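Local coordinates for DNA mismatch repair protein PMS1 (Saccharomyces cerevisiae, PDB 3H4L) that works in DNA mismatch repair, binding ATP through an N-terminal GHKL-type domain and probably hydrolysing it, at residues I23-T28 against K168-K173; Y181-A186 against K215-V220; F190-I195 against N202-T207. One frame throughout, in Å; residues are numbered along the deposited sequence.

Contact 1: residues I23-T28 against K168-K173; sequences ITDLTT and KRQFTK
Helix 167-184 begins here next to the second subunit, where Lys168 packs on Asp67 of that chain, and the first side chain to reach residues 23-28 is Gln170. Its CG stands anti to the backbone N, and the chain then bends at chi2 (68°), which carries the amide to the start of the helix opening at Leu26. The amide oxygen is then gripped twice by one residue. Thr27 N gives Gln170 OE1 a fairly straight bond (3.1 Å, 157°) lying in the carbonyl plane, while Thr27 OG1 donates to the same Gln170 OE1 from above that plane at 2.8 Å. The motif is a helix N-cap: Asp25 precedes helix 26-39, and its OD1 takes the N-H of Thr28 (Thr28 N to Asp25 OD1 3.0 Å) almost along its own C-O axis. Two N-H groups of the first turn are thus answered, one from within the segment and one by another helix. In this GHKL ATPase fold the same helix carries Glu32 and Asn36 of the nucleotide pocket. Asp25 OD2 and Gln170 OE1, both acceptors, stand 3.4 Å apart with carboxylate and amide planes turned 58° from each other; the helix end and a nearby ammonium probably ease that approach. Phe171 points away, its ring edge-to-face with Phe49 and Tyr52, and Thr172 OG1 bonds to Ser69 OG of the second subunit. Lys173 supplies the ammonium. Extended throughout, it runs past Thr27, with Lys173 CG 3.7 Å from Thr27 OG1, and crosses Asp25 at about a right angle. Its NZ meets the syn lone pair of Asp25 OD2 at 3.3 Å, a rather long salt bridge.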
loop_
_atom_site.group_PDB
_atom_site.type_symbol
_atom_site.label_atom_id
_atom_site.label_comp_id
_atom_site.label_asym_id
_atom_site.label_seq_id
_atom_site.Cartn_x
_atom_site.Cartn_y
_atom_site.Cartn_z
ATOM N N ILE B 23 -7.526 -20.947 -12.213
ATOM C CA ILE B 23 -6.924 -19.860 -11.450
ATOM C C ILE B 23 -5.412 -19.966 -11.634
ATOM O O ILE B 23 -4.720 -20.576 -10.820
ATOM C CB ILE B 23 -7.277 -19.963 -9.947
ATOM C CG1 ILE B 23 -8.792 -20.140 -9.775
ATOM C CG2 ILE B 23 -6.794 -18.720 -9.214
ATOM C CD1 ILE B 23 -9.635 -19.092 -10.504
ATOM N N THR B 24 -4.914 -19.379 -12.722
ATOM C CA THR B 24 -3.494 -19.423 -13.049
ATOM C C THR B 24 -2.619 -18.729 -12.023
ATOM O O THR B 24 -1.559 -19.238 -11.675
ATOM C CB THR B 24 -3.218 -18.816 -14.450
ATOM O OG1 THR B 24 -3.967 -17.603 -14.606
ATOM C CG2 THR B 24 -3.611 -19.814 -15.553
ATOM N N ASP B 25 -3.046 -17.566 -11.548
ATOM C CA ASP B 25 -2.281 -16.863 -10.529
ATOM C C ASP B 25 -3.129 -15.933 -9.674
ATOM O O ASP B 25 -4.348 -15.873 -9.822
ATOM C CB ASP B 25 -1.119 -16.081 -11.148
ATOM C CG ASP B 25 -1.549 -15.180 -12.289
ATOM O OD1 ASP B 25 -2.745 -14.819 -12.360
ATOM O OD2 ASP B 25 -0.667 -14.822 -13.106
ATOM N N LEU B 26 -2.468 -15.214 -8.774
ATOM C CA LEU B 26 -3.140 -14.295 -7.874
ATOM C C LEU B 26 -3.975 -13.290 -8.649
ATOM O O LEU B 26 -5.107 -12.988 -8.273
ATOM C CB LEU B 26 -2.109 -13.564 -7.012
ATOM C CG LEU B 26 -2.689 -12.519 -6.059
ATOM C CD1 LEU B 26 -3.533 -13.207 -4.997
ATOM C CD2 LEU B 26 -1.562 -11.719 -5.430
ATOM N N THR B 27 -3.413 -12.780 -9.744
ATOM C CA THR B 27 -4.104 -11.799 -10.573
ATOM C C THR B 27 -5.423 -12.335 -11.136
ATOM O O THR B 27 -6.435 -11.634 -11.142
ATOM C CB THR B 27 -3.194 -11.337 -11.725
ATOM O OG1 THR B 27 -2.009 -10.743 -11.178
ATOM C CG2 THR B 27 -3.911 -10.318 -12.603
ATOM N N THR B 28 -5.411 -13.573 -11.613
ATOM C CA THR B 28 -6.618 -14.181 -12.166
ATOM C C THR B 28 -7.642 -14.309 -11.047
ATOM O O THR B 28 -8.824 -14.013 -11.231
ATOM C CB THR B 28 -6.318 -15.583 -12.739
ATOM O OG1 THR B 28 -5.312 -15.470 -13.750
ATOM C CG2 THR B 28 -7.562 -16.209 -13.349
ATOM N N LYS B 168 6.448 -10.107 -5.722
ATOM C CA LYS B 168 6.529 -8.666 -5.949
ATOM C C LYS B 168 6.074 -8.284 -7.361
ATOM O O LYS B 168 5.267 -7.365 -7.531
ATOM C CB LYS B 168 7.953 -8.167 -5.682
ATOM C CG LYS B 168 8.308 -8.152 -4.189
ATOM C CD LYS B 168 9.617 -7.432 -3.910
ATOM C CE LYS B 168 9.687 -6.943 -2.455
ATOM N NZ LYS B 168 10.865 -6.039 -2.197
ATOM N N ARG B 169 6.571 -8.996 -8.368
ATOM C CA ARG B 169 6.182 -8.709 -9.743
ATOM C C ARG B 169 4.710 -9.060 -9.929
ATOM O O ARG B 169 3.957 -8.304 -10.557
ATOM C CB ARG B 169 7.048 -9.506 -10.729
ATOM N N GLN B 170 4.301 -10.201 -9.374
ATOM C CA GLN B 170 2.919 -10.663 -9.480
ATOM C C GLN B 170 1.938 -9.613 -8.981
ATOM O O GLN B 170 0.919 -9.349 -9.617
ATOM C CB GLN B 170 2.720 -11.948 -8.673
ATOM C CG GLN B 170 1.268 -12.476 -8.663
ATOM C CD GLN B 170 0.810 -12.980 -10.020
ATOM O OE1 GLN B 170 -0.370 -12.897 -10.360
ATOM N NE2 GLN B 170 1.740 -13.515 -10.797
ATOM N N PHE B 171 2.251 -9.025 -7.828
ATOM C CA PHE B 171 1.391 -8.014 -7.239
ATOM C C PHE B 171 1.248 -6.844 -8.194
ATOM O O PHE B 171 0.138 -6.408 -8.492
ATOM C CB PHE B 171 1.971 -7.525 -5.922
ATOM C CG PHE B 171 1.031 -6.660 -5.132
ATOM C CD1 PHE B 171 -0.072 -7.215 -4.495
ATOM C CD2 PHE B 171 1.265 -5.297 -5.002
ATOM C CE1 PHE B 171 -0.922 -6.425 -3.734
ATOM C CE2 PHE B 171 0.422 -4.498 -4.244
ATOM C CZ PHE B 171 -0.671 -5.057 -3.606
ATOM N N THR B 172 2.365 -6.330 -8.684
ATOM C CA THR B 172 2.282 -5.216 -9.606
ATOM C C THR B 172 1.433 -5.632 -10.805
ATOM O O THR B 172 0.652 -4.832 -11.313
ATOM C CB THR B 172 3.673 -4.759 -10.108
ATOM O OG1 THR B 172 4.540 -4.535 -8.988
ATOM C CG2 THR B 172 3.541 -3.451 -10.890
ATOM N N LYS B 173 1.574 -6.873 -11.265
ATOM C CA LYS B 173 0.758 -7.301 -12.399
ATOM C C LYS B 173 -0.704 -7.248 -11.972
ATOM O O LYS B 173 -1.581 -6.807 -12.720
ATOM C CB LYS B 173 1.085 -8.726 -12.830
ATOM C CG LYS B 173 0.090 -9.247 -13.858
ATOM C CD LYS B 173 0.253 -10.728 -14.173
ATOM C CE LYS B 173 -0.739 -11.139 -15.255
ATOM N NZ LYS B 173 -0.769 -12.608 -15.489
#

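Contact 2: residues Y181-A186 against K215-V220; sequences YAIINA and KNISSV
Ile183 and Asn216 bring the two helices closest, their CA atoms 5.3 Å apart, and the tight packing lies around them. Asn216 has CG anti to its carbonyl carbon, which swings the amide across the last turn of helix 167-184. Its ND2 comes within 3.3 Å of Ala182 O, but the angle is too poor for a hydrogen bond, so this approach is close packing of a polar group against a carbonyl. Beside it, the branch methyl CG2 of Ile183 presses obliquely on Ile217 CG1 at 3.7 Å. Both isoleucines hold CG1 anti to the carbonyl carbon and continue extended at chi2. The packing loosens toward Val220, where Ile183 CD1 lies 4.2 Å from Val220 CG1 and Ala182 CB lies 4.3 Å from Val220 CG2. At the other, more open end Ala186, partly exposed, meets the amide chiefly through its CA, 3.8 Å from Asn216 ND2, with CB a little farther off. The helix 167-184 runs out here: Asn185 leaves helical geometry as the centre of an inverse gamma turn, and its ND2 folds back to Tyr181 O at 2.6 Å. Asn185 N uses that carbonyl too, so Tyr181 O takes two N-H groups of the same residue, which probably steadies the turn. Around this helix-helix packing, Phe317 of strand 316-321 touches both Ile183 and Ile217, bringing in the second, four-stranded sheet; helix 26-39 receives Tyr181, whose OH bonds to Asp35, and Val220 O accepts from His78 of the second subunit.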
loop_
_atom_site.group_PDB
_atom_site.type_symbol
_atom_site.label_atom_id
_atom_site.label_comp_id
_atom_site.label_asym_id
_atom_site.label_seq_id
_atom_site.Cartn_x
_atom_site.Cartn_y
_atom_site.Cartn_z
ATOM N N TYR B 181 -9.840 -1.763 -13.636
ATOM C CA TYR B 181 -11.220 -1.781 -13.190
ATOM C C TYR B 181 -11.617 -0.447 -12.558
ATOM O O TYR B 181 -12.739 0.031 -12.728
ATOM C CB TYR B 181 -11.419 -2.895 -12.164
ATOM C CG TYR B 181 -11.581 -4.296 -12.724
ATOM C CD1 TYR B 181 -12.783 -4.697 -13.306
ATOM C CD2 TYR B 181 -10.553 -5.243 -12.603
ATOM C CE1 TYR B 181 -12.965 -5.997 -13.744
ATOM C CE2 TYR B 181 -10.724 -6.541 -13.037
ATOM C CZ TYR B 181 -11.935 -6.918 -13.607
ATOM O OH TYR B 181 -12.123 -8.224 -14.027
ATOM N N ALA B 182 -10.687 0.157 -11.828
ATOM C CA ALA B 182 -10.960 1.412 -11.135
ATOM C C ALA B 182 -11.065 2.629 -12.040
ATOM O O ALA B 182 -11.814 3.563 -11.747
ATOM C CB ALA B 182 -9.894 1.659 -10.075
ATOM N N ILE B 183 -10.313 2.642 -13.130
ATOM C CA ILE B 183 -10.378 3.794 -14.003
ATOM C C ILE B 183 -11.684 3.878 -14.793
ATOM O O ILE B 183 -12.206 4.969 -15.015
ATOM C CB ILE B 183 -9.190 3.819 -14.962
ATOM C CG1 ILE B 183 -7.903 3.991 -14.158
ATOM C CG2 ILE B 183 -9.348 4.953 -15.963
ATOM C CD1 ILE B 183 -6.658 3.966 -14.993
ATOM N N ILE B 184 -12.231 2.737 -15.196
ATOM C CA ILE B 184 -13.460 2.756 -15.972
ATOM C C ILE B 184 -14.727 2.742 -15.127
ATOM O O ILE B 184 -15.761 3.246 -15.552
ATOM C CB ILE B 184 -13.524 1.567 -16.939
ATOM C CG1 ILE B 184 -14.666 1.765 -17.944
ATOM C CG2 ILE B 184 -13.745 0.283 -16.164
ATOM C CD1 ILE B 184 -14.459 2.924 -18.918
ATOM N N ASN B 185 -14.655 2.171 -13.933
ATOM C CA ASN B 185 -15.831 2.099 -13.076
ATOM C C ASN B 185 -16.020 3.282 -12.130
ATOM O O ASN B 185 -15.809 3.184 -10.918
ATOM C CB ASN B 185 -15.824 0.787 -12.303
ATOM C CG ASN B 185 -16.036 -0.407 -13.208
ATOM O OD1 ASN B 185 -17.129 -0.613 -13.735
ATOM N ND2 ASN B 185 -14.987 -1.193 -13.408
ATOM N N ALA B 186 -16.445 4.392 -12.725
ATOM C CA ALA B 186 -16.707 5.643 -12.033
ATOM C C ALA B 186 -17.767 5.504 -10.938
ATOM O O ALA B 186 -17.643 6.083 -9.861
ATOM C CB ALA B 186 -17.156 6.678 -13.048
ATOM N N LYS B 215 -10.860 12.038 -13.005
ATOM C CA LYS B 215 -10.595 12.078 -11.577
ATOM C C LYS B 215 -9.928 10.776 -11.144
ATOM O O LYS B 215 -9.011 10.792 -10.314
ATOM C CB LYS B 215 -11.887 12.311 -10.791
ATOM C CG LYS B 215 -12.587 13.626 -11.148
ATOM C CD LYS B 215 -13.786 13.931 -10.247
ATOM C CE LYS B 215 -13.342 14.262 -8.828
ATOM N NZ LYS B 215 -14.486 14.551 -7.907
ATOM N N ASN B 216 -10.362 9.657 -11.723
ATOM C CA ASN B 216 -9.788 8.359 -11.377
ATOM C C ASN B 216 -8.385 8.129 -11.926
ATOM O O ASN B 216 -7.571 7.477 -11.281
ATOM C CB ASN B 216 -10.705 7.212 -11.818
ATOM C CG ASN B 216 -11.946 7.100 -10.956
ATOM O OD1 ASN B 216 -11.919 7.442 -9.778
ATOM N ND2 ASN B 216 -13.035 6.608 -11.532
ATOM N N ILE B 217 -8.086 8.644 -13.113
ATOM C CA ILE B 217 -6.743 8.448 -13.651
ATOM C C ILE B 217 -5.797 9.245 -12.771
ATOM O O ILE B 217 -4.685 8.810 -12.483
ATOM C CB ILE B 217 -6.606 8.954 -15.109
ATOM C CG1 ILE B 217 -7.440 8.077 -16.046
ATOM C CG2 ILE B 217 -5.129 8.947 -15.536
ATOM C CD1 ILE B 217 -7.371 8.496 -17.499
ATOM N N SER B 218 -6.259 10.413 -12.333
ATOM C CA SER B 218 -5.446 11.274 -11.482
ATOM C C SER B 218 -5.189 10.684 -10.096
ATOM O O SER B 218 -4.140 10.935 -9.490
ATOM C CB SER B 218 -6.093 12.655 -11.353
ATOM O OG SER B 218 -5.768 13.456 -12.479
ATOM N N SER B 219 -6.148 9.911 -9.598
ATOM C CA SER B 219 -6.011 9.270 -8.297
ATOM C C SER B 219 -5.094 8.064 -8.451
ATOM O O SER B 219 -4.155 7.868 -7.680
ATOM C CB SER B 219 -7.371 8.792 -7.789
ATOM O OG SER B 219 -8.293 9.859 -7.745
ATOM N N VAL B 220 -5.375 7.269 -9.473
ATOM C CA VAL B 220 -4.635 6.051 -9.742
ATOM C C VAL B 220 -3.225 6.246 -10.293
ATOM O O VAL B 220 -2.397 5.349 -10.182
ATOM C CB VAL B 220 -5.478 5.138 -10.694
ATOM C CG1 VAL B 220 -4.623 4.046 -11.309
ATOM C CG2 VAL B 220 -6.639 4.524 -9.915
#

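Contact 3: residues F190-I195 against N202-T207; sequences FSVWNI and NLILST. With ANP (phosphoaminophosphonic acid-adenylate ester), chain C.
A beta hairpin at one end of this chain's eight-stranded sheet brings one of its residues to the triphosphate end of a nucleotide analogue that sits in the second subunit's pocket. Asn202, on the last strand of that sheet within the chain, grips it with both amide atoms: Asn202 ND2 donates to ANP O1B at 2.7 Å, and OD1 accepts from the bridging imido nitrogen, ANP N3B, at 3.1 Å. ANP is also held by Lys200 of this chain and by Asn36, Asp61 and Leu102 of the second subunit, so the hairpin completes the partner's site from across the interface. The backbone of Asn202 is fixed by the hydrogen-bonded pair with Asn194, whose side-chain OD1 turns to Tyr52 N. Midway, the antiparallel ladder, its strand axes at 158°, carries a classic beta bulge: Ile204 and Leu205 both face Val192. Val192 O therefore accepts two N-H groups, from Ile204 N at 2.6 Å and from Leu205 N at 3.0 Å, the latter on a lone pair of the carbonyl. The extra residue moves the register by one, after which Trp193 pairs with Leu203 on the face they share with Ser191 and Ser206. There Leu203 CD1 lies over the centre of the six-membered ring of Trp193, 3.5 Å from its centroid and 6° off the normal, a CH-pi contact. On the side of Val192 and Leu205, Val192 CG1 meets Ile204 CB at 3.9 Å. Toward the far end Thr207 holds OG1 in the crowded position between its backbone N and carbonyl carbon, where it accepts from Phe190 N in a nearly linear bond (169°). Leu203 and Leu205 continue the sheet by a parallel ladder with a strand of the second subunit.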
loop_
_atom_site.group_PDB
_atom_site.type_symbol
_atom_site.label_atom_id
_atom_site.label_comp_id
_atom_site.label_asym_id
_atom_site.label_seq_id
_atom_site.Cartn_x
_atom_site.Cartn_y
_atom_site.Cartn_z
ATOM N N PHE B 190 -13.263 1.995 -5.244
ATOM C CA PHE B 190 -12.307 0.931 -4.975
ATOM C C PHE B 190 -11.327 1.359 -3.891
ATOM O O PHE B 190 -10.946 2.532 -3.808
ATOM C CB PHE B 190 -11.511 0.579 -6.235
ATOM C CG PHE B 190 -12.253 -0.277 -7.206
ATOM C CD1 PHE B 190 -12.978 0.295 -8.245
ATOM C CD2 PHE B 190 -12.214 -1.663 -7.097
ATOM C CE1 PHE B 190 -13.654 -0.508 -9.169
ATOM C CE2 PHE B 190 -12.886 -2.473 -8.011
ATOM C CZ PHE B 190 -13.604 -1.894 -9.048
ATOM N N SER B 191 -10.923 0.394 -3.068
ATOM C CA SER B 191 -9.961 0.617 -1.997
ATOM C C SER B 191 -9.090 -0.625 -1.932
ATOM O O SER B 191 -9.589 -1.746 -1.960
ATOM C CB SER B 191 -10.668 0.799 -0.662
ATOM O OG SER B 191 -11.513 1.923 -0.703
ATOM N N VAL B 192 -7.788 -0.438 -1.849
ATOM C CA VAL B 192 -6.901 -1.580 -1.786
ATOM C C VAL B 192 -5.816 -1.358 -0.760
ATOM O O VAL B 192 -5.071 -0.370 -0.813
ATOM C CB VAL B 192 -6.236 -1.846 -3.146
ATOM C CG1 VAL B 192 -5.324 -3.062 -3.046
ATOM C CG2 VAL B 192 -7.317 -2.061 -4.223
ATOM N N TRP B 193 -5.729 -2.283 0.182
ATOM C CA TRP B 193 -4.717 -2.202 1.219
ATOM C C TRP B 193 -3.904 -3.489 1.221
ATOM O O TRP B 193 -4.333 -4.520 0.693
ATOM C CB TRP B 193 -5.346 -2.073 2.608
ATOM C CG TRP B 193 -6.405 -1.051 2.783
ATOM C CD1 TRP B 193 -7.721 -1.149 2.419
ATOM C CD2 TRP B 193 -6.276 0.174 3.496
ATOM N NE1 TRP B 193 -8.419 -0.057 2.874
ATOM C CE2 TRP B 193 -7.553 0.773 3.535
ATOM C CE3 TRP B 193 -5.199 0.831 4.105
ATOM C CZ2 TRP B 193 -7.786 1.994 4.175
ATOM C CZ3 TRP B 193 -5.428 2.046 4.743
ATOM C CH2 TRP B 193 -6.712 2.617 4.770
ATOM N N ASN B 194 -2.726 -3.414 1.825
ATOM C CA ASN B 194 -1.880 -4.576 1.976
ATOM C C ASN B 194 -1.447 -4.579 3.420
ATOM O O ASN B 194 -0.843 -3.612 3.894
ATOM C CB ASN B 194 -0.637 -4.523 1.102
ATOM C CG ASN B 194 0.283 -5.698 1.366
ATOM O OD1 ASN B 194 -0.164 -6.855 1.364
ATOM N ND2 ASN B 194 1.563 -5.422 1.608
ATOM N N ILE B 195 -1.766 -5.656 4.124
ATOM C CA ILE B 195 -1.384 -5.776 5.518
ATOM C C ILE B 195 -0.073 -6.542 5.567
ATOM O O ILE B 195 -0.018 -7.704 5.163
ATOM C CB ILE B 195 -2.467 -6.506 6.306
ATOM C CG1 ILE B 195 -3.709 -5.612 6.390
ATOM C CG2 ILE B 195 -1.954 -6.870 7.686
ATOM C CD1 ILE B 195 -4.934 -6.322 6.892
ATOM N N ASN B 202 -1.012 -0.952 4.954
ATOM C CA ASN B 202 -0.511 -0.025 3.952
ATOM C C ASN B 202 -1.542 0.213 2.853
ATOM O O ASN B 202 -1.906 -0.715 2.111
ATOM C CB ASN B 202 0.775 -0.603 3.372
ATOM C CG ASN B 202 1.747 0.462 2.928
ATOM O OD1 ASN B 202 1.691 1.606 3.391
ATOM N ND2 ASN B 202 2.666 0.087 2.042
ATOM N N LEU B 203 -2.030 1.448 2.754
ATOM C CA LEU B 203 -3.015 1.750 1.731
ATOM C C LEU B 203 -2.301 1.679 0.395
ATOM O O LEU B 203 -1.200 2.210 0.244
ATOM C CB LEU B 203 -3.617 3.134 1.927
ATOM C CG LEU B 203 -4.579 3.556 0.810
ATOM C CD1 LEU B 203 -5.888 2.808 0.935
ATOM C CD2 LEU B 203 -4.828 5.041 0.895
ATOM N N ILE B 204 -2.927 1.007 -0.565
ATOM C CA ILE B 204 -2.347 0.844 -1.888
ATOM C C ILE B 204 -3.046 1.689 -2.956
ATOM O O ILE B 204 -2.379 2.364 -3.736
ATOM C CB ILE B 204 -2.392 -0.632 -2.326
ATOM C CG1 ILE B 204 -1.695 -1.515 -1.283
ATOM C CG2 ILE B 204 -1.745 -0.785 -3.680
ATOM C CD1 ILE B 204 -0.206 -1.273 -1.134
ATOM N N LEU B 205 -4.380 1.651 -2.989
ATOM C CA LEU B 205 -5.148 2.414 -3.980
ATOM C C LEU B 205 -6.529 2.818 -3.467
ATOM O O LEU B 205 -7.121 2.131 -2.625
ATOM C CB LEU B 205 -5.297 1.600 -5.276
ATOM C CG LEU B 205 -6.167 2.091 -6.448
ATOM C CD1 LEU B 205 -5.677 1.450 -7.755
ATOM C CD2 LEU B 205 -7.637 1.741 -6.209
ATOM N N SER B 206 -7.037 3.935 -3.985
ATOM C CA SER B 206 -8.356 4.418 -3.594
ATOM C C SER B 206 -8.961 5.407 -4.581
ATOM O O SER B 206 -8.285 6.328 -5.040
ATOM C CB SER B 206 -8.296 5.079 -2.220
ATOM O OG SER B 206 -9.589 5.498 -1.822
ATOM N N THR B 207 -10.232 5.205 -4.910
ATOM C CA THR B 207 -10.935 6.110 -5.804
ATOM C C THR B 207 -12.246 6.488 -5.138
ATOM O O THR B 207 -12.771 5.749 -4.309
ATOM C CB THR B 207 -11.238 5.482 -7.193
ATOM O OG1 THR B 207 -12.047 4.311 -7.039
ATOM C CG2 THR B 207 -9.951 5.126 -7.908
HETATM P PG ANP C . 4.473 4.356 4.689
HETATM O O1G ANP C . 5.381 5.410 4.241
HETATM O O2G ANP C . 5.026 3.540 5.749
HETATM O O3G ANP C . 3.111 4.837 5.068
HETATM P PB ANP C . 5.397 2.847 2.417
HETATM O O1B ANP C . 4.813 1.734 1.628
HETATM O O2B ANP C . 6.689 2.563 3.032
HETATM N N3B ANP C . 4.260 3.367 3.429
HETATM P PA ANP C . 6.838 4.965 0.984
HETATM O O1A ANP C . 7.558 5.346 2.193
HETATM O O2A ANP C . 6.482 6.007 -0.010
HETATM O O3A ANP C . 5.563 4.074 1.406
HETATM O "O5'" ANP C . 7.768 4.041 0.030
HETATM C "C5'" ANP C . 7.154 2.870 -0.430
HETATM C "C4'" ANP C . 7.673 1.767 -1.286
HETATM O "O4'" ANP C . 8.984 2.063 -1.775
HETATM C "C3'" ANP C . 7.795 0.726 -0.235
HETATM O "O3'" ANP C . 6.513 0.111 -0.006
HETATM C "C2'" ANP C . 8.940 -0.132 -0.757
HETATM O "O2'" ANP C . 8.426 -1.165 -1.580
HETATM C "C1'" ANP C . 9.804 0.933 -1.477
HETATM N N9 ANP C . 10.978 1.479 -0.731
HETATM C C8 ANP C . 11.252 2.752 -0.238
HETATM N N7 ANP C . 12.382 2.909 0.379
HETATM C C5 ANP C . 12.934 1.646 0.298
HETATM C C6 ANP C . 14.164 1.049 0.767
HETATM N N6 ANP C . 15.078 1.767 1.418
HETATM N N1 ANP C . 14.439 -0.301 0.528
HETATM C C2 ANP C . 13.520 -1.069 -0.144
HETATM N N3 ANP C . 12.330 -0.600 -0.622
HETATM C C4 ANP C . 12.087 0.740 -0.366
#

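Helix 167-184 strings the three contacts together: it begins in contact 1, ends in contact 2, and runs on through a turn into the strand of contact 3. Between centres, contacts 1 and 2 are about 20 Å apart and contacts 1 and 3 about 16 Å, without touching. Contacts 2 and 3, about 13 Å apart by centres, do touch, Asn216 OD1 packing at 3.3 Å on Thr207 CB. All three face the second subunit. Contact 1 lies at the start of helix 26-39, which bears Glu32 and Asn36 of this chain's own pocket, while contact 3 reaches the analogue in the partner's pocket, where the side chain of Asn202 is about 6 Å from a bound magnesium ion.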